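Ufm1-specific protease (Caenorhabditis elegans, PDB 5EJJ) hydrolyses the peptide bond at the C-terminal glycine of the ubiquitin-like modifier UFM-1 and is required to bring certain odorant receptors to olfactory cilia. Local coordinates at residues S68-I73 against W298-H303; A127-R132 against I200-M205; V243-F248 against R261-R266; T289-L294 against S338-L343. All blocks are in the same frame, centred on the assembly; numbering follows the deposited sequence.

How the interactions relate
The four contacts adjoin one another in the part of the chain that precedes the C78 peptidase region, away from the residues assigned to the active site, Cys396, Asp520 and His522. Interactions 2 and 3, with centres about 9 Å apart, share a sheet in which strands 127-139 and 235-247 are neighbours, paired for instance by Cys129 N and Phe245 O at 2.8 Å. Interaction 3 meets interaction 1, also about 9 Å off between centres, through Arg266, whose NH2 lies 2.8 Å from Ile73 O and whose NH1 lies 3.0 Å from Leu69 O. Interactions 1 and 4 use adjacent strands of a two-stranded sheet, with Leu302 N 2.9 Å from Tyr293 O. Val244 and Leu343 pack interaction 3 against interaction 4.

Interaction 1: residues S68-I73 against W298-H303; sequences SLSADI and WVSLLH
A buried, largely polar contact joins the loop that follows helix 59-68, in the N-terminal MPN region, to the start of strand 302-306 and the residues just before it, more than 200 positions further along the chain. Its backbone part is one hydrogen bond, in which His303 N donates to Ser68 O over 2.7 Å, fairly straight at 160° and in the carbonyl plane. Beyond Leu69 the first segment bends into a type I beta turn, Ser70 to Ile73, and side chains take over.

The imidazole of His303 makes the second link. Its CG stands anti to the residue's own carbonyl carbon (chi1 -46°), which sends the ring toward the turn, and NE2 meets Ser70 OG in a hydrogen bond of 2.9 Å. Both Ser70 OG and Ser68 O lie at the edge of the ring, close to its plane. A water held by Leu301 N also bonds to Ser70 OG at 2.8 Å, so two partners grip this buried hydroxyl. Ser300 closes in beside it, OG sitting 3.6 Å from Ile73 CD1, while Leu69 CD2 approaches Trp298 CH2 obliquely at 4.2 Å. An alanine in place of His303 would remove the imidazole and would probably weaken the hold on Ser70, leaving the turn less firmly fixed against the strand.

Around the contact, His48 of strand 45-53 touches Leu69, Ile73 and Ser300 and meets the Trp298 ring, Phe38 of strand 33-40 backs Leu69 and Ile73, and helix 253-280 supplies Arg267, against His303, and Arg266, which hydrogen-bonds Leu69 O and Ile73 O.

Interaction 2: residues A127-R132 against I200-M205; sequences ASCVSR and IEFTAM
Main-chain hydrogen bonds carry the pairing of strand 127-132 with the segment 200-205, which runs parallel to it. Ile200 N donates to Ser128 O at 3.1 Å, and Ile200 O accepts from Val130 N at 3.2 Å; in both the donor stands clearly above the carbonyl plane, not on a lone pair. The next bond is better aligned, Phe202 N reaching Val130 O over 2.8 Å, almost straight at 176° and nearly along the C=O axis. Cys129 pairs with Ile200, and Val130 with Glu201.

This ladder belongs to a mixed five-stranded sheet, in which strand 127-139 lies between its parallel neighbour 199-205 and the antiparallel strand 235-247 at one border.

Apolar packing gathers on the face that bears Cys129 and Ile200. The CD1 tip of Ile200 reaches across to the neighbouring strand, to Ala127 CB, 3.5 Å away, and approaches Cys129 SG at 4.2 Å. Phe202, with CG anti to its carbonyl carbon (chi1 -62°), brings CE1 to 4.0 Å from Cys129 CB. The sulfur of Cys129 makes an oblique sulfur-aromatic contact with the same ring, 5.3 Å from SG to the Phe202 centroid and 67° off the ring normal. Tyr164 of the adjoining strand 163-166 and Leu171 and Ile173 of the border strand 171-173 also pack on Phe202.

On the face of Val130 and Glu201, Val130 CG1 lies alongside Glu201 CA. Glu201 extends its chain outward, its OE1 hydrogen-bonding Ser345 OG. Past Phe202, Ala204 CB sits 3.7 Å from Arg132 O.

Interaction 3: residues V243-F248 against R261-R266; sequences VVFPAF and REAFNR
Strand 243-247 and helix 261-266 run in roughly opposed directions, 145° between them, with their axes 7.6 Å apart at the closest point. They form a strand-loop-helix unit in which helix 253-280, next in the chain after the border strand 235-247, folds back and packs across one face of the mixed five-stranded sheet.

No hydrogen bond crosses this interface; the joint is apolar, and Ala263 is at its centre. The methyl CB of Ala263 sits between the two strand residues whose side chains turn to the helix, 3.6 Å from Phe245 CB and 3.9 Å from Val243 CG1. So small a side chain is consistent with the strand and helix backbones lying close here. Val243 holds CG1 anti to its backbone N (chi1 -180°), which lays that branch against the helix main chain, 3.6 Å from Phe264 N. Its other branch, CG2, comes to the edge of the Phe264 ring, 4.3 Å from CD2, while that ring packs edge-to-face with Phe162. Phe245, which meets Ala263 by CB, also touches Arg259 and Ser260 of the same helix as well as Cys129 of the neighbouring strand.

One turn of the helix is tied by a salt bridge: Arg266 NE donates to the anti lone pair of Glu262 OE2 at 2.8 Å, with the oxygen tilted out of the guanidinium plane.

Interaction 4: residues T289-L294 against S338-L343; sequences TSATYL and SQALAL
Thr292, Leu341 and Tyr293 carry this contact, in which the irregular segment 338-343, from the loop after helix 312-325, crosses strand 289-293 nearly at right angles and so lies against the small antiparallel sheet this strand forms with 302-306. Thr292 takes part chiefly through its carbonyl: its O accepts Leu341 N at 2.8 Å, nearly along the C=O axis. Its methyl CG2 lies 4.2 Å from Leu343 CD1, and its hydroxyl turns to Glu242, to which it hydrogen-bonds.

Leu341, with CG anti to its carbonyl carbon (chi1 -46°), carries CD1 to within 4.0 Å of Leu294 CB. Tyr293 reaches the crossing by its ring, although its CB points away. The ring's CE2 corner approaches obliquely, 3.7 Å from Ala340 N and 4.0 Å from Ala340 CB. Ala340 CB also meets Ala291 CB at 3.9 Å. An alanine at Tyr293 would take away the ring and would probably leave Ala340 less well packed.

Two waters complete the joint, one bridging Thr292 N to Leu341 O, the other Leu294 N to Gln339 O. With its polar links all between main-chain atoms, directly or through water, the joint probably owes little of its bonding to side-chain identity, whereas its fit depends on the apolar side chains.

Interaction 1: residues S68-I73 against W298-H303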
loop_
_atom_site.group_PDB
_atom_site.type_symbol
_atom_site.label_atom_id
_atom_site.label_comp_id
_atom_site.label_asym_id
_atom_site.label_seq_id
_atom_site.Cartn_x
_atom_site.Cartn_y
_atom_site.Cartn_z
ATOM N N SER A 68 13.910 6.388 2.154
ATOM C CA SER A 68 12.785 5.487 1.993
ATOM C C SER A 68 11.563 6.139 1.390
ATOM O O SER A 68 10.620 5.456 1.034
ATOM C CB SER A 68 12.441 4.885 3.327
ATOM O OG SER A 68 13.565 4.156 3.787
ATOM N N LEU A 69 11.592 7.459 1.270
ATOM C CA LEU A 69 10.495 8.214 0.703
ATOM C C LEU A 69 10.714 8.453 -0.788
ATOM O O LEU A 69 11.828 8.309 -1.293
ATOM C CB LEU A 69 10.370 9.534 1.439
ATOM C CG LEU A 69 10.401 9.301 2.938
ATOM C CD1 LEU A 69 10.344 10.607 3.658
ATOM C CD2 LEU A 69 9.229 8.460 3.316
ATOM N N SER A 70 9.641 8.806 -1.490
ATOM C CA SER A 70 9.715 9.047 -2.923
ATOM C C SER A 70 10.603 10.211 -3.230
ATOM O O SER A 70 10.660 11.174 -2.477
ATOM C CB SER A 70 8.343 9.305 -3.520
ATOM O OG SER A 70 7.699 8.089 -3.832
ATOM N N ALA A 71 11.260 10.111 -4.380
ATOM C CA ALA A 71 12.373 10.967 -4.758
ATOM C C ALA A 71 12.034 12.452 -4.807
ATOM O O ALA A 71 12.924 13.282 -4.626
ATOM C CB ALA A 71 12.948 10.510 -6.067
ATOM N N ASP A 72 10.765 12.794 -5.026
ATOM C CA ASP A 72 10.378 14.204 -5.064
ATOM C C ASP A 72 10.209 14.836 -3.676
ATOM O O ASP A 72 9.944 16.026 -3.546
ATOM C CB ASP A 72 9.108 14.379 -5.877
ATOM C CG ASP A 72 7.885 13.827 -5.177
ATOM O OD1 ASP A 72 7.866 12.626 -4.811
ATOM O OD2 ASP A 72 6.933 14.603 -4.982
ATOM N N ILE A 73 10.381 14.032 -2.641
ATOM C CA ILE A 73 10.117 14.443 -1.283
ATOM C C ILE A 73 11.410 14.523 -0.491
ATOM O O ILE A 73 12.262 13.654 -0.579
ATOM C CB ILE A 73 9.190 13.423 -0.646
ATOM C CG1 ILE A 73 7.838 13.504 -1.329
ATOM C CG2 ILE A 73 9.047 13.643 0.840
ATOM C CD1 ILE A 73 6.766 12.764 -0.610
ATOM N N TRP A 298 -1.256 6.757 3.580
ATOM C CA TRP A 298 -0.213 7.431 2.796
ATOM C C TRP A 298 -0.612 7.822 1.363
ATOM O O TRP A 298 -1.395 7.137 0.714
ATOM C CB TRP A 298 1.005 6.530 2.727
ATOM C CG TRP A 298 1.819 6.504 3.951
ATOM C CD1 TRP A 298 1.384 6.541 5.230
ATOM C CD2 TRP A 298 3.243 6.448 4.005
ATOM N NE1 TRP A 298 2.460 6.503 6.097
ATOM C CE2 TRP A 298 3.610 6.449 5.361
ATOM C CE3 TRP A 298 4.244 6.397 3.033
ATOM C CZ2 TRP A 298 4.928 6.406 5.766
ATOM C CZ3 TRP A 298 5.538 6.350 3.436
ATOM C CH2 TRP A 298 5.877 6.356 4.788
ATOM N N VAL A 299 -0.058 8.911 0.862
ATOM C CA VAL A 299 -0.403 9.354 -0.480
ATOM C C VAL A 299 0.830 9.451 -1.358
ATOM O O VAL A 299 0.773 9.951 -2.478
ATOM C CB VAL A 299 -1.091 10.712 -0.466
ATOM C CG1 VAL A 299 -2.371 10.610 0.257
ATOM C CG2 VAL A 299 -0.200 11.732 0.214
ATOM N N SER A 300 1.958 8.987 -0.841
ATOM C CA SER A 300 3.141 8.798 -1.645
ATOM C C SER A 300 3.690 7.459 -1.150
ATOM O O SER A 300 3.422 7.074 -0.008
ATOM C CB SER A 300 4.108 9.975 -1.447
ATOM O OG SER A 300 5.451 9.665 -1.825
ATOM N N LEU A 301 4.433 6.754 -2.008
ATOM C CA LEU A 301 4.900 5.398 -1.731
ATOM C C LEU A 301 6.038 5.354 -0.723
ATOM O O LEU A 301 6.631 6.380 -0.410
ATOM C CB LEU A 301 5.341 4.739 -3.034
ATOM C CG LEU A 301 4.255 4.634 -4.109
ATOM C CD1 LEU A 301 4.853 4.289 -5.461
ATOM C CD2 LEU A 301 3.221 3.585 -3.707
ATOM N N LEU A 302 6.325 4.159 -0.220
ATOM C CA LEU A 302 7.410 3.901 0.721
ATOM C C LEU A 302 8.313 2.848 0.102
ATOM O O LEU A 302 7.829 1.817 -0.369
ATOM C CB LEU A 302 6.853 3.340 2.026
ATOM C CG LEU A 302 7.805 2.726 3.055
ATOM C CD1 LEU A 302 8.632 3.755 3.776
ATOM C CD2 LEU A 302 6.998 2.016 4.063
ATOM N N HIS A 303 9.623 3.093 0.111
ATOM C CA HIS A 303 10.557 2.273 -0.648
ATOM C C HIS A 303 11.581 1.652 0.268
ATOM O O HIS A 303 12.239 2.343 1.018
ATOM C CB HIS A 303 11.273 3.118 -1.672
ATOM C CG HIS A 303 10.372 4.023 -2.432
ATOM N ND1 HIS A 303 9.996 3.772 -3.732
ATOM C CD2 HIS A 303 9.769 5.185 -2.081
ATOM C CE1 HIS A 303 9.205 4.743 -4.146
ATOM N NE2 HIS A 303 9.047 5.610 -3.162
HETATM O O HOH W 1 4.930 7.957 -4.490
HETATM O O HOH W 2 5.211 11.857 -4.246
#

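Interaction 2: residues A127-R132 against I200-M205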
loop_
_atom_site.group_PDB
_atom_site.type_symbol
_atom_site.label_atom_id
_atom_site.label_comp_id
_atom_site.label_asym_id
_atom_site.label_seq_id
_atom_site.Cartn_x
_atom_site.Cartn_y
_atom_site.Cartn_z
ATOM N N ALA A 127 1.916 9.261 -11.779
ATOM C CA ALA A 127 2.166 7.866 -12.119
ATOM C C ALA A 127 3.476 7.412 -11.462
ATOM O O ALA A 127 4.258 8.240 -10.997
ATOM C CB ALA A 127 2.231 7.702 -13.627
ATOM N N SER A 128 3.699 6.102 -11.402
ATOM C CA SER A 128 4.972 5.558 -10.945
ATOM C C SER A 128 5.791 5.032 -12.112
ATOM O O SER A 128 5.365 4.082 -12.754
ATOM C CB SER A 128 4.741 4.398 -9.983
ATOM O OG SER A 128 4.317 4.868 -8.723
ATOM N N CYS A 129 6.958 5.625 -12.381
ATOM C CA CYS A 129 7.941 5.020 -13.296
ATOM C C CYS A 129 8.770 3.985 -12.563
ATOM O O CYS A 129 9.159 4.220 -11.432
ATOM C CB CYS A 129 8.895 6.069 -13.823
ATOM S SG CYS A 129 8.072 7.427 -14.598
ATOM N N VAL A 130 9.075 2.861 -13.200
ATOM C CA VAL A 130 9.834 1.821 -12.515
ATOM C C VAL A 130 10.834 1.100 -13.440
ATOM O O VAL A 130 10.611 0.988 -14.632
ATOM C CB VAL A 130 8.863 0.819 -11.877
ATOM C CG1 VAL A 130 8.001 0.218 -12.929
ATOM C CG2 VAL A 130 9.593 -0.265 -11.136
ATOM N N SER A 131 11.950 0.633 -12.894
ATOM C CA SER A 131 12.894 -0.181 -13.653
ATOM C C SER A 131 13.648 -1.116 -12.717
ATOM O O SER A 131 13.748 -0.833 -11.530
ATOM C CB SER A 131 13.862 0.697 -14.447
ATOM O OG SER A 131 14.661 1.486 -13.588
ATOM N N ARG A 132 14.122 -2.254 -13.235
ATOM C CA ARG A 132 15.029 -3.121 -12.484
ATOM C C ARG A 132 16.425 -2.607 -12.691
ATOM O O ARG A 132 16.818 -2.223 -13.804
ATOM C CB ARG A 132 15.007 -4.538 -12.995
ATOM C CG ARG A 132 14.041 -5.407 -12.328
ATOM C CD ARG A 132 14.499 -6.855 -12.386
ATOM N NE ARG A 132 14.383 -7.430 -11.050
ATOM C CZ ARG A 132 14.825 -8.629 -10.713
ATOM N NH1 ARG A 132 15.410 -9.385 -11.648
ATOM N NH2 ARG A 132 14.687 -9.058 -9.449
ATOM N N ILE A 200 4.482 3.210 -15.640
ATOM C CA ILE A 200 5.281 3.179 -16.867
ATOM C C ILE A 200 6.612 2.429 -16.614
ATOM O O ILE A 200 7.529 2.973 -15.984
ATOM C CB ILE A 200 5.625 4.621 -17.336
ATOM C CG1 ILE A 200 4.389 5.499 -17.329
ATOM C CG2 ILE A 200 6.255 4.643 -18.715
ATOM C CD1 ILE A 200 4.340 6.424 -16.153
ATOM N N GLU A 201 6.726 1.192 -17.101
ATOM C CA GLU A 201 7.948 0.397 -16.926
ATOM C C GLU A 201 9.063 0.727 -17.926
ATOM O O GLU A 201 8.801 0.796 -19.114
ATOM C CB GLU A 201 7.603 -1.074 -17.046
ATOM C CG GLU A 201 8.763 -2.021 -16.861
ATOM C CD GLU A 201 8.298 -3.429 -16.450
ATOM O OE1 GLU A 201 8.853 -4.415 -16.994
ATOM O OE2 GLU A 201 7.384 -3.548 -15.579
ATOM N N PHE A 202 10.300 0.924 -17.452
ATOM C CA PHE A 202 11.470 1.146 -18.335
ATOM C C PHE A 202 12.565 0.090 -18.192
ATOM O O PHE A 202 12.620 -0.662 -17.213
ATOM C CB PHE A 202 12.154 2.481 -18.084
ATOM C CG PHE A 202 11.299 3.674 -18.329
ATOM C CD1 PHE A 202 10.254 3.987 -17.468
ATOM C CD2 PHE A 202 11.592 4.543 -19.366
ATOM C CE1 PHE A 202 9.495 5.133 -17.658
ATOM C CE2 PHE A 202 10.837 5.701 -19.581
ATOM C CZ PHE A 202 9.790 5.992 -18.724
ATOM N N THR A 203 13.453 0.057 -19.180
ATOM C CA THR A 203 14.639 -0.779 -19.099
ATOM C C THR A 203 15.818 0.117 -18.771
ATOM O O THR A 203 16.038 1.126 -19.447
ATOM C CB THR A 203 14.892 -1.526 -20.393
ATOM O OG1 THR A 203 13.938 -2.587 -20.508
ATOM C CG2 THR A 203 16.276 -2.134 -20.363
ATOM N N ALA A 204 16.554 -0.212 -17.712
ATOM C CA ALA A 204 17.661 0.655 -17.308
ATOM C C ALA A 204 18.956 0.175 -17.952
ATOM O O ALA A 204 19.262 -1.032 -17.974
ATOM C CB ALA A 204 17.797 0.730 -15.796
ATOM N N MET A 205 19.704 1.128 -18.492
ATOM C CA MET A 205 20.832 0.804 -19.334
ATOM C C MET A 205 22.025 1.673 -19.027
ATOM O O MET A 205 21.908 2.697 -18.370
ATOM C CB MET A 205 20.426 0.966 -20.783
ATOM C CG MET A 205 19.400 -0.047 -21.153
ATOM S SD MET A 205 18.815 0.115 -22.815
ATOM C CE MET A 205 18.696 1.896 -22.962
#

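Interaction 3: residues V243-F248 against R261-R266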
loop_
_atom_site.group_PDB
_atom_site.type_symbol
_atom_site.label_atom_id
_atom_site.label_comp_id
_atom_site.label_asym_id
_atom_site.label_seq_id
_atom_site.Cartn_x
_atom_site.Cartn_y
_atom_site.Cartn_z
ATOM N N VAL A 243 13.405 0.126 -8.953
ATOM C CA VAL A 243 13.601 1.513 -8.578
ATOM C C VAL A 243 12.419 2.318 -9.115
ATOM O O VAL A 243 12.209 2.392 -10.325
ATOM C CB VAL A 243 14.911 2.074 -9.103
ATOM C CG1 VAL A 243 15.069 3.505 -8.682
ATOM C CG2 VAL A 243 16.068 1.266 -8.578
ATOM N N VAL A 244 11.642 2.905 -8.199
ATOM C CA VAL A 244 10.384 3.573 -8.522
ATOM C C VAL A 244 10.480 5.062 -8.275
ATOM O O VAL A 244 10.904 5.484 -7.206
ATOM C CB VAL A 244 9.258 3.061 -7.646
ATOM C CG1 VAL A 244 7.972 3.616 -8.135
ATOM C CG2 VAL A 244 9.223 1.558 -7.661
ATOM N N PHE A 245 10.092 5.862 -9.265
ATOM C CA PHE A 245 10.021 7.314 -9.098
ATOM C C PHE A 245 8.757 7.907 -9.736
ATOM O O PHE A 245 8.283 7.411 -10.757
ATOM C CB PHE A 245 11.269 7.983 -9.642
ATOM C CG PHE A 245 11.470 7.828 -11.126
ATOM C CD1 PHE A 245 12.100 6.703 -11.645
ATOM C CD2 PHE A 245 11.087 8.841 -12.007
ATOM C CE1 PHE A 245 12.327 6.579 -13.017
ATOM C CE2 PHE A 245 11.305 8.719 -13.386
ATOM C CZ PHE A 245 11.927 7.582 -13.888
ATOM N N PRO A 246 8.189 8.955 -9.114
ATOM C CA PRO A 246 6.948 9.553 -9.604
ATOM C C PRO A 246 7.049 10.325 -10.916
ATOM O O PRO A 246 7.953 11.123 -11.103
ATOM C CB PRO A 246 6.555 10.503 -8.473
ATOM C CG PRO A 246 7.774 10.727 -7.735
ATOM C CD PRO A 246 8.527 9.468 -7.783
ATOM N N ALA A 247 6.089 10.062 -11.805
ATOM C CA ALA A 247 5.825 10.843 -13.015
ATOM C C ALA A 247 4.623 11.747 -12.760
ATOM O O ALA A 247 3.482 11.268 -12.722
ATOM C CB ALA A 247 5.489 9.903 -14.140
ATOM N N PHE A 248 4.856 13.039 -12.563
ATOM C CA PHE A 248 3.743 13.945 -12.300
ATOM C C PHE A 248 3.302 14.604 -13.599
ATOM O O PHE A 248 4.130 14.901 -14.464
ATOM C CB PHE A 248 4.125 15.009 -11.269
ATOM C CG PHE A 248 4.367 14.461 -9.900
ATOM C CD1 PHE A 248 3.320 13.940 -9.158
ATOM C CD2 PHE A 248 5.635 14.468 -9.353
ATOM C CE1 PHE A 248 3.526 13.436 -7.897
ATOM C CE2 PHE A 248 5.857 13.957 -8.094
ATOM C CZ PHE A 248 4.799 13.440 -7.361
ATOM N N ARG A 261 17.250 9.625 -10.992
ATOM C CA ARG A 261 18.588 9.550 -10.472
ATOM C C ARG A 261 18.552 9.559 -8.959
ATOM O O ARG A 261 19.125 8.675 -8.331
ATOM C CB ARG A 261 19.387 10.727 -10.989
ATOM C CG ARG A 261 20.836 10.574 -10.793
ATOM C CD ARG A 261 21.589 11.842 -11.084
ATOM N NE ARG A 261 22.970 11.631 -10.684
ATOM C CZ ARG A 261 23.489 12.056 -9.539
ATOM N NH1 ARG A 261 22.748 12.774 -8.690
ATOM N NH2 ARG A 261 24.758 11.779 -9.259
ATOM N N GLU A 262 17.876 10.545 -8.368
ATOM C CA GLU A 262 17.686 10.569 -6.909
ATOM C C GLU A 262 17.029 9.286 -6.402
ATOM O O GLU A 262 17.376 8.778 -5.326
ATOM C CB GLU A 262 16.835 11.759 -6.475
ATOM C CG GLU A 262 16.555 11.838 -4.961
ATOM C CD GLU A 262 17.778 12.221 -4.128
ATOM O OE1 GLU A 262 18.784 12.728 -4.693
ATOM O OE2 GLU A 262 17.741 12.010 -2.891
ATOM N N ALA A 263 16.076 8.777 -7.184
ATOM C CA ALA A 263 15.365 7.558 -6.842
ATOM C C ALA A 263 16.363 6.413 -6.688
ATOM O O ALA A 263 16.380 5.712 -5.660
ATOM C CB ALA A 263 14.332 7.244 -7.899
ATOM N N PHE A 264 17.210 6.253 -7.705
ATOM C CA PHE A 264 18.245 5.229 -7.706
ATOM C C PHE A 264 19.261 5.389 -6.564
ATOM O O PHE A 264 19.685 4.394 -5.962
ATOM C CB PHE A 264 18.992 5.195 -9.043
ATOM C CG PHE A 264 20.166 4.287 -9.023
ATOM C CD1 PHE A 264 21.434 4.786 -8.871
ATOM C CD2 PHE A 264 19.992 2.915 -9.066
ATOM C CE1 PHE A 264 22.529 3.929 -8.811
ATOM C CE2 PHE A 264 21.080 2.054 -8.995
ATOM C CZ PHE A 264 22.349 2.557 -8.877
ATOM N N ASN A 265 19.661 6.628 -6.272
ATOM C CA ASN A 265 20.611 6.841 -5.199
ATOM C C ASN A 265 20.039 6.503 -3.822
ATOM O O ASN A 265 20.757 5.987 -2.971
ATOM C CB ASN A 265 21.205 8.248 -5.226
ATOM C CG ASN A 265 21.993 8.540 -6.506
ATOM O OD1 ASN A 265 22.329 7.638 -7.281
ATOM N ND2 ASN A 265 22.292 9.812 -6.727
ATOM N N ARG A 266 18.745 6.745 -3.608
ATOM C CA ARG A 266 18.131 6.469 -2.311
ATOM C C ARG A 266 18.038 4.976 -2.054
ATOM O O ARG A 266 18.252 4.506 -0.940
ATOM C CB ARG A 266 16.749 7.101 -2.227
ATOM C CG ARG A 266 16.780 8.610 -2.228
ATOM C CD ARG A 266 15.479 9.204 -1.840
ATOM N NE ARG A 266 15.567 10.651 -1.761
ATOM C CZ ARG A 266 14.518 11.456 -1.619
ATOM N NH1 ARG A 266 13.293 10.966 -1.543
ATOM N NH2 ARG A 266 14.683 12.756 -1.556
#

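Interaction 4: residues T289-L294 against S338-L343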
loop_
_atom_site.group_PDB
_atom_site.type_symbol
_atom_site.label_atom_id
_atom_site.label_comp_id
_atom_site.label_asym_id
_atom_site.label_seq_id
_atom_site.Cartn_x
_atom_site.Cartn_y
_atom_site.Cartn_z
ATOM N N THR A 289 15.960 -7.798 -0.582
ATOM C CA THR A 289 14.853 -7.817 -1.559
ATOM C C THR A 289 14.257 -6.429 -1.674
ATOM O O THR A 289 13.960 -5.784 -0.660
ATOM C CB THR A 289 13.639 -8.706 -1.134
ATOM O OG1 THR A 289 14.032 -10.073 -0.949
ATOM C CG2 THR A 289 12.563 -8.642 -2.191
ATOM N N SER A 290 14.038 -5.978 -2.901
ATOM C CA SER A 290 13.407 -4.686 -3.094
ATOM C C SER A 290 11.883 -4.714 -3.018
ATOM O O SER A 290 11.228 -5.465 -3.745
ATOM C CB SER A 290 13.844 -4.073 -4.413
ATOM O OG SER A 290 14.806 -3.071 -4.155
ATOM N N ALA A 291 11.324 -3.866 -2.157
ATOM C CA ALA A 291 9.877 -3.746 -2.029
ATOM C C ALA A 291 9.409 -2.300 -2.121
ATOM O O ALA A 291 10.140 -1.366 -1.778
ATOM C CB ALA A 291 9.405 -4.373 -0.710
ATOM N N THR A 292 8.177 -2.134 -2.583
ATOM C CA THR A 292 7.482 -0.850 -2.562
ATOM C C THR A 292 6.111 -1.059 -1.909
ATOM O O THR A 292 5.444 -2.065 -2.158
ATOM C CB THR A 292 7.290 -0.291 -3.978
ATOM O OG1 THR A 292 8.539 -0.324 -4.673
ATOM C CG2 THR A 292 6.825 1.123 -3.923
ATOM N N TYR A 293 5.711 -0.127 -1.052
ATOM C CA TYR A 293 4.456 -0.217 -0.345
ATOM C C TYR A 293 3.717 1.090 -0.455
ATOM O O TYR A 293 4.298 2.131 -0.769
ATOM C CB TYR A 293 4.693 -0.466 1.131
ATOM C CG TYR A 293 5.476 -1.696 1.422
ATOM C CD1 TYR A 293 6.855 -1.657 1.524
ATOM C CD2 TYR A 293 4.841 -2.900 1.604
ATOM C CE1 TYR A 293 7.583 -2.798 1.791
ATOM C CE2 TYR A 293 5.546 -4.045 1.883
ATOM C CZ TYR A 293 6.913 -3.992 1.965
ATOM O OH TYR A 293 7.593 -5.149 2.230
ATOM N N LEU A 294 2.420 1.031 -0.172
ATOM C CA LEU A 294 1.605 2.218 0.046
ATOM C C LEU A 294 0.928 1.990 1.370
ATOM O O LEU A 294 -0.150 1.422 1.410
ATOM C CB LEU A 294 0.542 2.349 -1.036
ATOM C CG LEU A 294 -0.421 3.514 -0.858
ATOM C CD1 LEU A 294 0.369 4.767 -0.676
ATOM C CD2 LEU A 294 -1.303 3.648 -2.077
ATOM N N SER A 338 4.351 -10.048 1.114
ATOM C CA SER A 338 3.064 -10.327 0.489
ATOM C C SER A 338 2.257 -9.060 0.175
ATOM O O SER A 338 1.361 -9.067 -0.679
ATOM C CB SER A 338 2.282 -11.237 1.437
ATOM O OG SER A 338 0.910 -10.887 1.466
ATOM N N GLN A 339 2.588 -7.973 0.874
ATOM C CA GLN A 339 1.849 -6.724 0.771
ATOM C C GLN A 339 2.474 -5.712 -0.199
ATOM O O GLN A 339 1.852 -4.684 -0.527
ATOM C CB GLN A 339 1.763 -6.080 2.137
ATOM C CG GLN A 339 1.151 -6.944 3.164
ATOM C CD GLN A 339 0.836 -6.179 4.430
ATOM O OE1 GLN A 339 1.543 -6.304 5.431
ATOM N NE2 GLN A 339 -0.240 -5.383 4.398
ATOM N N ALA A 340 3.704 -5.991 -0.635
ATOM C CA ALA A 340 4.428 -5.102 -1.534
ATOM C C ALA A 340 3.692 -4.971 -2.859
ATOM O O ALA A 340 3.192 -5.946 -3.396
ATOM C CB ALA A 340 5.808 -5.619 -1.754
ATOM N N LEU A 341 3.604 -3.761 -3.380
ATOM C CA LEU A 341 2.981 -3.590 -4.676
ATOM C C LEU A 341 3.871 -4.294 -5.676
ATOM O O LEU A 341 5.087 -4.397 -5.498
ATOM C CB LEU A 341 2.826 -2.110 -5.019
ATOM C CG LEU A 341 2.273 -1.378 -3.803
ATOM C CD1 LEU A 341 2.097 0.124 -4.033
ATOM C CD2 LEU A 341 0.976 -2.019 -3.347
ATOM N N ALA A 342 3.283 -4.818 -6.726
ATOM C CA ALA A 342 4.111 -5.432 -7.735
ATOM C C ALA A 342 4.040 -4.506 -8.939
ATOM O O ALA A 342 3.129 -4.609 -9.784
ATOM C CB ALA A 342 3.599 -6.817 -8.054
ATOM N N LEU A 343 4.972 -3.564 -8.995
ATOM C CA LEU A 343 4.865 -2.527 -10.001
ATOM C C LEU A 343 5.671 -2.950 -11.210
ATOM O O LEU A 343 5.318 -2.638 -12.361
ATOM C CB LEU A 343 5.330 -1.173 -9.451
ATOM C CG LEU A 343 4.663 -0.655 -8.166
ATOM C CD1 LEU A 343 5.249 0.675 -7.791
ATOM C CD2 LEU A 343 3.155 -0.520 -8.271
HETATM O O HOH W 3 7.299 -3.913 -4.504
HETATM O O HOH W 4 1.572 -1.594 0.469
#